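Local coordinates for cell shape-determining protein MreC (Streptococcus pneumoniae, PDB 2QF4) that helps form and maintain cell shape, probably as part of the elongasome that builds peripheral peptidoglycan, and is represented here by its major extracellular domain, at residues I109-T117 and I128-T136. Residues are numbered along the deposited sequence; the frame is centred on the assembly and turned at random.
Sequences ISAGDKVTT and IPVGEVVAT
With chi1 at 56°, Thr117 OG1 sits between its own backbone N and carbonyl carbon and faces the backbone of Ile128. Thr117 OG1 accepts from Ile128 N at 3.0 Å, while Thr117 N donates to Ile128 O. Thr117 OG1 is also hydrogen-bonded to Val125 O. Val115 turns CG1 anti to the backbone N (chi1 -174°), toward CB of Val130. The other methyl of Val115, CG2, lies 3.9 Å from CG2 of Val133, and these two side chains cross at about a right angle. The segments pair as an antiparallel beta hairpin in one of the two barrels of this alpha-lytic protease-like fold. A classic beta bulge, with Val130 and Gly131 both facing Val115, shifts the register by one. Val115 O accepts from Val130 N at 2.9 Å and from Gly131 N at 3.2 Å, both on the same face of its carbonyl plane. Before Lys114 the contact runs through a type II turn, Ser110 to Asp113. Gly112 N donates to Val133 O with an N-H...O angle of 170°, and Asp113 O receives Val133 N. Asp113 OD2 takes Ser110 N from above the carboxylate plane and also bonds His79. Val133 CG1 packs 3.9 Å from CG2 of Ile109, which also meets CG2 of Thr136. On the face carrying Lys114 and Glu132, opposite that of Val115, a water links Lys114 NZ, Gly112 O and Glu132 OE1; Lys114 NZ and Glu132 OE1 are 5.1 Å apart, not in direct contact.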
loop_
_atom_site.group_PDB
_atom_site.type_symbol
_atom_site.label_atom_id
_atom_site.label_comp_id
_atom_site.label_asym_id
_atom_site.label_seq_id
_atom_site.Cartn_x
_atom_site.Cartn_y
_atom_site.Cartn_z
ATOM N N ILE A 109 9.952 -16.723 6.147
ATOM C CA ILE A 109 8.681 -16.083 5.864
ATOM C C ILE A 109 7.770 -17.180 5.361
ATOM O O ILE A 109 8.186 -17.973 4.513
ATOM C CB ILE A 109 8.845 -14.952 4.830
ATOM C CG1 ILE A 109 9.643 -13.776 5.407
ATOM C CG2 ILE A 109 7.468 -14.441 4.327
ATOM C CD1 ILE A 109 10.030 -12.740 4.367
ATOM N N SER A 110 6.576 -17.285 5.927
ATOM C CA SER A 110 5.674 -18.410 5.665
ATOM C C SER A 110 4.350 -17.932 5.128
ATOM O O SER A 110 3.849 -16.867 5.498
ATOM C CB SER A 110 5.396 -19.127 6.984
ATOM O OG SER A 110 6.567 -19.634 7.587
ATOM N N ALA A 111 3.709 -18.795 4.369
ATOM C CA ALA A 111 2.352 -18.555 3.931
ATOM C C ALA A 111 1.469 -18.224 5.141
ATOM O O ALA A 111 1.543 -18.901 6.185
ATOM C CB ALA A 111 1.844 -19.794 3.190
ATOM N N GLY A 112 0.629 -17.213 5.017
ATOM C CA GLY A 112 -0.242 -16.760 6.086
ATOM C C GLY A 112 0.319 -15.637 6.920
ATOM O O GLY A 112 -0.450 -14.983 7.628
ATOM N N ASP A 113 1.619 -15.369 6.864
ATOM C CA ASP A 113 2.180 -14.291 7.670
ATOM C C ASP A 113 1.498 -12.973 7.268
ATOM O O ASP A 113 1.273 -12.686 6.077
ATOM C CB ASP A 113 3.682 -14.179 7.494
ATOM C CG ASP A 113 4.480 -15.286 8.195
ATOM O OD1 ASP A 113 3.927 -16.024 9.023
ATOM O OD2 ASP A 113 5.702 -15.356 7.918
ATOM N N LYS A 114 1.180 -12.157 8.252
ATOM C CA LYS A 114 0.438 -10.940 7.998
ATOM C C LYS A 114 1.330 -9.807 7.535
ATOM O O LYS A 114 2.412 -9.578 8.062
ATOM C CB LYS A 114 -0.317 -10.501 9.258
ATOM C CG LYS A 114 -1.388 -11.509 9.705
ATOM C CD LYS A 114 -2.528 -11.612 8.724
ATOM C CE LYS A 114 -3.791 -12.262 9.348
ATOM N NZ LYS A 114 -3.543 -13.602 9.947
ATOM N N VAL A 115 0.825 -9.056 6.555
ATOM C CA VAL A 115 1.512 -7.940 5.955
ATOM C C VAL A 115 0.721 -6.678 6.200
ATOM O O VAL A 115 -0.493 -6.661 5.970
ATOM C CB VAL A 115 1.709 -8.149 4.426
ATOM C CG1 VAL A 115 2.567 -7.056 3.821
ATOM C CG2 VAL A 115 2.283 -9.512 4.158
ATOM N N THR A 116 1.397 -5.666 6.725
ATOM C CA THR A 116 0.794 -4.371 7.031
ATOM C C THR A 116 1.739 -3.283 6.511
ATOM O O THR A 116 2.869 -3.545 6.118
ATOM C CB THR A 116 0.557 -4.210 8.557
ATOM O OG1 THR A 116 1.808 -4.390 9.235
ATOM C CG2 THR A 116 -0.454 -5.202 9.034
ATOM N N THR A 117 1.278 -2.030 6.502
ATOM C CA THR A 117 2.173 -0.964 6.092
ATOM C C THR A 117 3.244 -0.770 7.164
ATOM O O THR A 117 3.027 -0.985 8.354
ATOM C CB THR A 117 1.448 0.318 5.766
ATOM O OG1 THR A 117 0.654 0.742 6.900
ATOM C CG2 THR A 117 0.551 0.133 4.526
ATOM N N ILE A 128 -1.490 -0.413 8.629
ATOM C CA ILE A 128 -2.672 -0.601 7.817
ATOM C C ILE A 128 -2.601 -2.015 7.216
ATOM O O ILE A 128 -1.573 -2.386 6.646
ATOM C CB ILE A 128 -2.733 0.412 6.671
ATOM C CG1 ILE A 128 -2.798 1.840 7.205
ATOM C CG2 ILE A 128 -3.923 0.114 5.751
ATOM C CD1 ILE A 128 -2.556 2.909 6.125
ATOM N N PRO A 129 -3.674 -2.823 7.338
ATOM C CA PRO A 129 -3.645 -4.166 6.735
ATOM C C PRO A 129 -3.395 -4.099 5.234
ATOM O O PRO A 129 -4.040 -3.321 4.537
ATOM C CB PRO A 129 -5.038 -4.736 7.058
ATOM C CG PRO A 129 -5.440 -3.981 8.284
ATOM C CD PRO A 129 -4.925 -2.602 8.075
ATOM N N VAL A 130 -2.533 -4.989 4.755
ATOM C CA VAL A 130 -2.245 -5.159 3.317
ATOM C C VAL A 130 -2.715 -6.513 2.807
ATOM O O VAL A 130 -3.439 -6.584 1.806
ATOM C CB VAL A 130 -0.749 -4.952 3.036
ATOM C CG1 VAL A 130 -0.423 -5.173 1.551
ATOM C CG2 VAL A 130 -0.355 -3.543 3.423
ATOM N N GLY A 131 -2.334 -7.579 3.495
ATOM C CA GLY A 131 -2.711 -8.920 3.076
ATOM C C GLY A 131 -1.938 -9.961 3.820
ATOM O O GLY A 131 -1.439 -9.703 4.913
ATOM N N GLU A 132 -1.853 -11.141 3.211
ATOM C CA GLU A 132 -1.134 -12.251 3.823
ATOM C C GLU A 132 -0.185 -12.840 2.811
ATOM O O GLU A 132 -0.463 -12.869 1.602
ATOM C CB GLU A 132 -2.067 -13.315 4.351
ATOM C CG GLU A 132 -2.851 -14.044 3.348
ATOM C CD GLU A 132 -3.747 -15.114 3.956
ATOM O OE1 GLU A 132 -3.565 -15.468 5.147
ATOM O OE2 GLU A 132 -4.642 -15.590 3.217
ATOM N N VAL A 133 0.957 -13.323 3.306
ATOM C CA VAL A 133 1.946 -13.920 2.453
ATOM C C VAL A 133 1.413 -15.157 1.765
ATOM O O VAL A 133 0.766 -16.008 2.397
ATOM C CB VAL A 133 3.217 -14.287 3.274
ATOM C CG1 VAL A 133 4.171 -15.119 2.446
ATOM C CG2 VAL A 133 3.885 -13.008 3.796
ATOM N N VAL A 134 1.675 -15.268 0.478
ATOM C CA VAL A 134 1.521 -16.503 -0.286
ATOM C C VAL A 134 2.808 -17.310 -0.234
ATOM O O VAL A 134 2.822 -18.435 0.256
ATOM C CB VAL A 134 1.067 -16.203 -1.736
ATOM C CG1 VAL A 134 1.084 -17.460 -2.601
ATOM C CG2 VAL A 134 -0.306 -15.575 -1.730
ATOM N N ALA A 135 3.903 -16.740 -0.732
ATOM C CA ALA A 135 5.188 -17.452 -0.810
ATOM C C ALA A 135 6.320 -16.483 -1.012
ATOM O O ALA A 135 6.101 -15.288 -1.179
ATOM C CB ALA A 135 5.148 -18.496 -1.955
ATOM N N THR A 136 7.523 -17.020 -0.970
ATOM C CA THR A 136 8.693 -16.284 -1.375
ATOM C C THR A 136 9.302 -16.915 -2.615
ATOM O O THR A 136 9.136 -18.100 -2.879
ATOM C CB THR A 136 9.761 -16.204 -0.278
ATOM O OG1 THR A 136 10.305 -17.493 -0.043
ATOM C CG2 THR A 136 9.196 -15.653 1.018
HETATM O O HOH W 1 -3.134 -14.927 7.905
#